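Local coordinates for protein probable transcriptional regulator (Rhodococcus jostii, PDB 3HIM) that probably binds regulatory DNA as a TetR-family transcription factor, with an N-terminal helix-turn-helix domain joined to an all-helical C-terminal domain, at residues D91-S95 with V192-L196; F140-E145 with I158-A162; I21-I26 with L63-I67. All blocks are in the same frame, centred on the assembly; numbering follows the deposited sequence.

Contact 1 (D91-S95 with V192-L196)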
loop_
_atom_site.group_PDB
_atom_site.type_symbol
_atom_site.label_atom_id
_atom_site.label_comp_id
_atom_site.label_asym_id
_atom_site.label_seq_id
_atom_site.Cartn_x
_atom_site.Cartn_y
_atom_site.Cartn_z
ATOM N N ASP B 91 23.325 9.691 -4.902
ATOM C CA ASP B 91 22.604 10.795 -5.565
ATOM C C ASP B 91 21.542 10.257 -6.521
ATOM O O ASP B 91 20.488 10.861 -6.679
ATOM C CB ASP B 91 23.564 11.662 -6.399
ATOM C CG ASP B 91 24.615 12.362 -5.564
ATOM O OD1 ASP B 91 24.269 13.213 -4.727
ATOM O OD2 ASP B 91 25.802 12.051 -5.754
ATOM N N ARG B 92 21.870 9.163 -7.207
ATOM C CA ARG B 92 20.916 8.432 -8.056
ATOM C C ARG B 92 19.723 7.922 -7.230
ATOM O O ARG B 92 18.572 8.001 -7.665
ATOM C CB ARG B 92 21.611 7.256 -8.753
ATOM C CG ARG B 92 22.709 7.682 -9.759
ATOM C CD ARG B 92 23.467 6.517 -10.369
ATOM N NE ARG B 92 22.580 5.646 -11.143
ATOM C CZ ARG B 92 22.951 4.517 -11.752
ATOM N NH1 ARG B 92 24.206 4.096 -11.684
ATOM N NH2 ARG B 92 22.051 3.781 -12.398
ATOM N N LEU B 93 20.016 7.394 -6.046
ATOM C CA LEU B 93 18.994 6.890 -5.151
ATOM C C LEU B 93 18.125 8.008 -4.581
ATOM O O LEU B 93 16.914 7.873 -4.542
ATOM C CB LEU B 93 19.624 6.042 -4.027
ATOM C CG LEU B 93 18.603 5.218 -3.229
ATOM C CD1 LEU B 93 17.958 4.135 -4.120
ATOM C CD2 LEU B 93 19.243 4.632 -1.970
ATOM N N MET B 94 18.738 9.110 -4.149
ATOM C CA MET B 94 17.960 10.268 -3.735
ATOM C C MET B 94 16.991 10.683 -4.849
ATOM O O MET B 94 15.818 10.971 -4.601
ATOM C CB MET B 94 18.869 11.446 -3.360
ATOM C CG MET B 94 19.735 11.234 -2.097
ATOM S SD MET B 94 21.003 12.515 -1.799
ATOM C CE MET B 94 20.130 14.001 -2.288
ATOM N N SER B 95 17.483 10.699 -6.081
ATOM C CA SER B 95 16.738 11.294 -7.189
ATOM C C SER B 95 15.546 10.436 -7.600
ATOM O O SER B 95 14.420 10.933 -7.798
ATOM C CB SER B 95 17.672 11.498 -8.398
ATOM O OG SER B 95 16.994 12.156 -9.447
ATOM N N VAL B 192 13.669 9.509 1.308
ATOM C CA VAL B 192 15.054 9.517 0.824
ATOM C C VAL B 192 16.050 9.201 1.956
ATOM O O VAL B 192 16.934 8.362 1.789
ATOM C CB VAL B 192 15.419 10.846 0.150
ATOM C CG1 VAL B 192 16.922 10.964 -0.007
ATOM C CG2 VAL B 192 14.727 10.944 -1.206
ATOM N N GLU B 193 15.896 9.866 3.105
ATOM C CA GLU B 193 16.778 9.620 4.262
ATOM C C GLU B 193 16.753 8.152 4.683
ATOM O O GLU B 193 17.798 7.559 5.016
ATOM C CB GLU B 193 16.368 10.493 5.443
ATOM C CG GLU B 193 16.674 11.964 5.210
ATOM C CD GLU B 193 15.800 12.874 6.049
ATOM O OE1 GLU B 193 14.982 12.359 6.859
ATOM O OE2 GLU B 193 15.925 14.102 5.880
ATOM N N LEU B 194 15.549 7.582 4.672
ATOM C CA LEU B 194 15.363 6.197 5.118
ATOM C C LEU B 194 15.930 5.179 4.121
ATOM O O LEU B 194 16.538 4.197 4.536
ATOM C CB LEU B 194 13.895 5.921 5.445
ATOM C CG LEU B 194 13.355 6.696 6.654
ATOM C CD1 LEU B 194 11.814 6.807 6.582
ATOM C CD2 LEU B 194 13.799 6.068 7.982
ATOM N N ALA B 195 15.729 5.420 2.826
ATOM C CA ALA B 195 16.305 4.602 1.762
ATOM C C ALA B 195 17.847 4.563 1.828
ATOM O O ALA B 195 18.478 3.505 1.709
ATOM C CB ALA B 195 15.829 5.116 0.385
ATOM N N LEU B 196 18.463 5.715 2.030
ATOM C CA LEU B 196 19.923 5.738 2.148
ATOM C C LEU B 196 20.348 4.922 3.348
ATOM O O LEU B 196 21.292 4.134 3.245
ATOM C CB LEU B 196 20.466 7.165 2.207
ATOM C CG LEU B 196 20.316 7.907 0.878
ATOM C CD1 LEU B 196 20.584 9.403 1.088
ATOM C CD2 LEU B 196 21.217 7.348 -0.232
#
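Met94 lays its CG methylene against two residues of the facing helix at once: CG stands 3.5 Å from CG1 of Val192 and 3.8 Å from CD1 of Leu196. Val192 and Leu196 are one helical turn apart, so Met94 straddles a turn of its partner, a simple instance of the side-chain packing that holds together the all-helical C-terminal domain of a TetR-family regulator. The two elements are the N-terminal part of helix 89-106 and the C-terminal part of helix 184-198. The axes of the two short segments run 9.6 Å apart at 140°, closer to antiparallel than to perpendicular, and the backbones come nearest where CA of Met94 lies 5.5 Å from CA of Val192.

The contact grades from surface to interior. Met94 is exposed, whereas Leu93, whose CA-to-CB bond points toward the partner helix, is buried; it also touches Phe140 and Ile143 of helix 123-149, so a third helix closes over the inner side. Within 192-196, Leu194 packs on Met198 of the second subunit, while Val192, Ala195 and Leu196 meet segment 91-95.

Small and large side chains are matched on the buried side. Ala195, with only a methyl to offer, lets the leucine approach its backbone, and Leu93 CD2 ends 3.9 Å from Ala195 O, 4.2 Å from Ala195 CB and 3.8 Å from Leu196 CD2.

Contact 2 (F140-E145 with I158-A162)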
loop_
_atom_site.group_PDB
_atom_site.type_symbol
_atom_site.label_atom_id
_atom_site.label_comp_id
_atom_site.label_asym_id
_atom_site.label_seq_id
_atom_site.Cartn_x
_atom_site.Cartn_y
_atom_site.Cartn_z
ATOM N N PHE B 140 15.642 0.481 -9.247
ATOM C CA PHE B 140 16.205 0.634 -7.920
ATOM C C PHE B 140 17.305 -0.396 -7.681
ATOM O O PHE B 140 18.354 -0.051 -7.152
ATOM C CB PHE B 140 15.123 0.604 -6.826
ATOM C CG PHE B 140 14.225 1.831 -6.821
ATOM C CD1 PHE B 140 14.731 3.086 -6.477
ATOM C CD2 PHE B 140 12.871 1.727 -7.148
ATOM C CE1 PHE B 140 13.904 4.228 -6.467
ATOM C CE2 PHE B 140 12.046 2.851 -7.146
ATOM C CZ PHE B 140 12.559 4.109 -6.804
ATOM N N THR B 141 17.094 -1.644 -8.096
ATOM C CA THR B 141 18.122 -2.663 -7.866
ATOM C C THR B 141 19.440 -2.316 -8.577
ATOM O O THR B 141 20.515 -2.505 -7.997
ATOM C CB THR B 141 17.641 -4.128 -8.190
ATOM O OG1 THR B 141 17.255 -4.210 -9.555
ATOM C CG2 THR B 141 16.444 -4.501 -7.373
ATOM N N ARG B 142 19.357 -1.783 -9.801
ATOM C CA ARG B 142 20.543 -1.325 -10.523
ATOM C C ARG B 142 21.311 -0.264 -9.713
ATOM O O ARG B 142 22.524 -0.376 -9.533
ATOM C CB ARG B 142 20.179 -0.799 -11.919
ATOM N N ILE B 143 20.593 0.730 -9.191
ATOM C CA ILE B 143 21.218 1.809 -8.426
ATOM C C ILE B 143 21.873 1.230 -7.176
ATOM O O ILE B 143 23.024 1.544 -6.885
ATOM C CB ILE B 143 20.216 2.942 -8.068
ATOM C CG1 ILE B 143 19.899 3.761 -9.323
ATOM C CG2 ILE B 143 20.764 3.872 -6.944
ATOM C CD1 ILE B 143 18.524 4.398 -9.302
ATOM N N ILE B 144 21.160 0.344 -6.483
ATOM C CA ILE B 144 21.667 -0.249 -5.257
ATOM C C ILE B 144 22.917 -1.092 -5.545
ATOM O O ILE B 144 23.919 -1.013 -4.808
ATOM C CB ILE B 144 20.584 -1.014 -4.497
ATOM C CG1 ILE B 144 19.452 -0.059 -4.094
ATOM C CG2 ILE B 144 21.178 -1.663 -3.245
ATOM C CD1 ILE B 144 18.202 -0.768 -3.528
ATOM N N GLU B 145 22.864 -1.850 -6.640
ATOM C CA GLU B 145 24.016 -2.598 -7.127
ATOM C C GLU B 145 25.180 -1.668 -7.448
ATOM O O GLU B 145 26.312 -1.912 -7.032
ATOM C CB GLU B 145 23.635 -3.377 -8.385
ATOM C CG GLU B 145 22.793 -4.609 -8.090
ATOM C CD GLU B 145 22.251 -5.282 -9.333
ATOM O OE1 GLU B 145 22.589 -4.877 -10.468
ATOM O OE2 GLU B 145 21.487 -6.249 -9.167
ATOM N N ILE B 158 20.017 -6.900 -1.496
ATOM C CA ILE B 158 19.665 -5.934 -2.520
ATOM C C ILE B 158 18.192 -6.025 -2.921
ATOM O O ILE B 158 17.508 -5.005 -2.979
ATOM C CB ILE B 158 20.559 -6.054 -3.749
ATOM C CG1 ILE B 158 22.001 -5.710 -3.384
ATOM C CG2 ILE B 158 20.065 -5.124 -4.866
ATOM C CD1 ILE B 158 22.979 -5.971 -4.519
ATOM N N GLU B 159 17.707 -7.239 -3.184
ATOM C CA GLU B 159 16.307 -7.426 -3.576
ATOM C C GLU B 159 15.344 -6.983 -2.468
ATOM O O GLU B 159 14.335 -6.355 -2.764
ATOM C CB GLU B 159 16.029 -8.879 -3.985
ATOM N N ALA B 160 15.651 -7.301 -1.204
ATOM C CA ALA B 160 14.837 -6.817 -0.067
ATOM C C ALA B 160 14.782 -5.284 -0.007
ATOM O O ALA B 160 13.726 -4.700 0.243
ATOM C CB ALA B 160 15.363 -7.369 1.241
ATOM N N ALA B 161 15.923 -4.641 -0.252
ATOM C CA ALA B 161 15.999 -3.176 -0.243
ATOM C C ALA B 161 15.170 -2.538 -1.374
ATOM O O ALA B 161 14.422 -1.582 -1.137
ATOM C CB ALA B 161 17.442 -2.702 -0.286
ATOM N N ALA B 162 15.297 -3.079 -2.585
ATOM C CA ALA B 162 14.498 -2.612 -3.716
ATOM C C ALA B 162 13.001 -2.838 -3.482
ATOM O O ALA B 162 12.213 -1.916 -3.691
ATOM C CB ALA B 162 14.963 -3.265 -5.012
#
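Two consecutive helices of the TetR-type C-terminal domain, joined by a short connection, meet where the C-terminal part of helix 123-149 lies against the first turn of helix 158-175. Ile144 is the main inward-pointing residue of the longer helix: its CG2 lies 4.0 Å from CG2 of Ile158, while its CD1 reaches 3.9 Å from CB of Ala161 and 3.8 Å from the backbone N of Ala162. Ala161 and Ala162 leave room for this branch, and the axes of the two short segments pass 9.1 Å apart at 129°.

Both helices belong to the all-helical fold of that domain, and Ile144 and Ala161 also touch Val199, near the C-terminal end of the chain. Ile158 is the broad partner here. Besides Ile144 it meets the aliphatic part of Glu145, with CG of the glutamate 3.8 Å from CD1 of the isoleucine, at the solvent-facing margin. Thr141 sits opposite Ala162, their CA atoms 5.5 Å apart, and its OG1 hydrogen-bonds back to the carbonyl of Lys138 in its own helix. Phe140 contributes its CB, 4.3 Å from Ala162 CB, but its ring leads away to meet Tyr100 of helix 89-106 edge-to-face.

Contact 3 (I21-I26 with L63-I67)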
loop_
_atom_site.group_PDB
_atom_site.type_symbol
_atom_site.label_atom_id
_atom_site.label_comp_id
_atom_site.label_asym_id
_atom_site.label_seq_id
_atom_site.Cartn_x
_atom_site.Cartn_y
_atom_site.Cartn_z
ATOM N N ILE B 21 -11.942 10.201 -21.009
ATOM C CA ILE B 21 -12.710 9.026 -20.547
ATOM C C ILE B 21 -11.969 8.325 -19.403
ATOM O O ILE B 21 -12.585 7.960 -18.400
ATOM C CB ILE B 21 -13.043 8.059 -21.715
ATOM C CG1 ILE B 21 -14.045 8.731 -22.674
ATOM C CG2 ILE B 21 -13.591 6.675 -21.190
ATOM C CD1 ILE B 21 -13.990 8.197 -24.107
ATOM N N ARG B 22 -10.649 8.188 -19.547
ATOM C CA ARG B 22 -9.817 7.552 -18.523
ATOM C C ARG B 22 -9.848 8.335 -17.218
ATOM O O ARG B 22 -10.041 7.734 -16.153
ATOM C CB ARG B 22 -8.370 7.376 -18.993
ATOM C CG ARG B 22 -8.214 6.494 -20.197
ATOM C CD ARG B 22 -6.794 5.990 -20.329
ATOM N NE ARG B 22 -5.804 7.043 -20.526
ATOM C CZ ARG B 22 -5.587 7.679 -21.683
ATOM N NH1 ARG B 22 -6.324 7.412 -22.760
ATOM N NH2 ARG B 22 -4.637 8.596 -21.763
ATOM N N ALA B 23 -9.678 9.662 -17.297
ATOM C CA ALA B 23 -9.770 10.495 -16.092
ATOM C C ALA B 23 -11.131 10.300 -15.411
ATOM O O ALA B 23 -11.199 10.074 -14.194
ATOM C CB ALA B 23 -9.517 11.969 -16.406
ATOM N N ALA B 24 -12.213 10.349 -16.194
ATOM C CA ALA B 24 -13.547 10.186 -15.607
ATOM C C ALA B 24 -13.721 8.786 -15.031
ATOM O O ALA B 24 -14.327 8.619 -13.967
ATOM C CB ALA B 24 -14.651 10.479 -16.627
ATOM N N ALA B 25 -13.202 7.783 -15.735
ATOM C CA ALA B 25 -13.305 6.410 -15.252
ATOM C C ALA B 25 -12.560 6.245 -13.916
ATOM O O ALA B 25 -13.023 5.529 -13.037
ATOM C CB ALA B 25 -12.787 5.422 -16.281
ATOM N N ILE B 26 -11.414 6.905 -13.773
ATOM C CA ILE B 26 -10.656 6.823 -12.526
ATOM C C ILE B 26 -11.504 7.316 -11.362
ATOM O O ILE B 26 -11.659 6.613 -10.354
ATOM C CB ILE B 26 -9.321 7.567 -12.613
ATOM C CG1 ILE B 26 -8.336 6.753 -13.460
ATOM C CG2 ILE B 26 -8.732 7.864 -11.182
ATOM C CD1 ILE B 26 -7.246 7.599 -14.101
ATOM N N LEU B 63 -10.532 -0.468 -20.778
ATOM C CA LEU B 63 -10.400 0.863 -20.209
ATOM C C LEU B 63 -9.554 0.818 -18.933
ATOM O O LEU B 63 -8.724 1.717 -18.690
ATOM C CB LEU B 63 -11.788 1.446 -19.933
ATOM C CG LEU B 63 -11.892 2.785 -19.180
ATOM C CD1 LEU B 63 -11.055 3.885 -19.828
ATOM C CD2 LEU B 63 -13.355 3.201 -19.090
ATOM N N LEU B 64 -9.767 -0.226 -18.122
ATOM C CA LEU B 64 -8.942 -0.444 -16.942
ATOM C C LEU B 64 -7.470 -0.676 -17.343
ATOM O O LEU B 64 -6.551 -0.106 -16.739
ATOM C CB LEU B 64 -9.466 -1.632 -16.122
ATOM C CG LEU B 64 -8.538 -2.083 -14.988
ATOM C CD1 LEU B 64 -8.572 -1.046 -13.860
ATOM C CD2 LEU B 64 -8.932 -3.472 -14.485
ATOM N N TYR B 65 -7.264 -1.517 -18.363
ATOM C CA TYR B 65 -5.937 -1.789 -18.884
ATOM C C TYR B 65 -5.276 -0.504 -19.352
ATOM O O TYR B 65 -4.117 -0.255 -19.006
ATOM C CB TYR B 65 -5.991 -2.810 -20.015
ATOM C CG TYR B 65 -4.663 -2.964 -20.746
ATOM C CD1 TYR B 65 -3.510 -3.378 -20.062
ATOM C CD2 TYR B 65 -4.559 -2.669 -22.113
ATOM C CE1 TYR B 65 -2.281 -3.505 -20.718
ATOM C CE2 TYR B 65 -3.336 -2.803 -22.789
ATOM C CZ TYR B 65 -2.208 -3.223 -22.074
ATOM O OH TYR B 65 -1.010 -3.353 -22.709
ATOM N N ALA B 66 -6.002 0.322 -20.115
ATOM C CA ALA B 66 -5.443 1.615 -20.518
ATOM C C ALA B 66 -5.013 2.441 -19.298
ATOM O O ALA B 66 -3.916 2.970 -19.271
ATOM C CB ALA B 66 -6.421 2.410 -21.403
ATOM N N ILE B 67 -5.868 2.536 -18.293
ATOM C CA ILE B 67 -5.549 3.291 -17.072
ATOM C C ILE B 67 -4.291 2.717 -16.399
ATOM O O ILE B 67 -3.383 3.440 -16.042
ATOM C CB ILE B 67 -6.775 3.325 -16.105
ATOM C CG1 ILE B 67 -7.899 4.181 -16.700
ATOM C CG2 ILE B 67 -6.405 3.845 -14.712
ATOM C CD1 ILE B 67 -9.255 3.984 -16.045
#
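This is a buried apolar crossing of two helices in the N-terminal domain, where helix 16-32 passes nearly at right angles over helix 60-82. The axes of the two short segments lie 10.0 Å apart at 97°, so the helices diverge on leaving the crossing point, and the nearest CA atoms are those of Arg22 and Ile67, 6.2 Å apart. The CA-to-CB bond of Ala25 points toward the partner, and this small residue admits two larger side chains: its CB is 3.6 Å from Leu63 CD2 and 3.8 Å from Ile67 CD1. Leu63 and Ile67 are a turn apart on their helix, and both reach the same methyl.

Between the two segments in sequence lies the predicted helix-turn-helix motif, residues 38-57, so the crossing packs the first helix of the TetR-type DNA-binding domain against the long helix that follows the motif. Ile42 of helix 39-45 touches both Ala25 and Leu63, bringing the motif onto the same core.

Further along, Ile26 CG1 packs 3.7 Å from Ile67 CG2, and both residues also meet helix 108-116 of the C-terminal domain, Ile26 on Ala109 and Ser110, Ile67 on Val113, so the crossing also lies at the junction of the two domains. Arg22 has a double character. Its aliphatic part lies over the second helix, with CG 3.9 Å from Leu63 CD1 and CD 3.8 Å from Ala66 CB, while its guanidinium group forms a salt bridge with Glu70 and a hydrogen bond with Tyr57.

All three contacts pack helix on helix through apolar side chains, yet their settings differ. They use six different helices. Contact 3 is buried in the N-terminal domain and shares no helix with the others, its centre about 32 Å from those of contacts 1 and 2 and across the centre of the chain. Contacts 1 and 2 share the C-terminal domain, with centres about 12 Å apart, and are joined through Leu93 on Phe140, where Leu93 CD1 lies 4.1 Å from Phe140 CD1. Each is only partly buried, with an exposed residue at its margin, methionine in one and glutamate in the other. Contact 3 instead encloses a charged arginine.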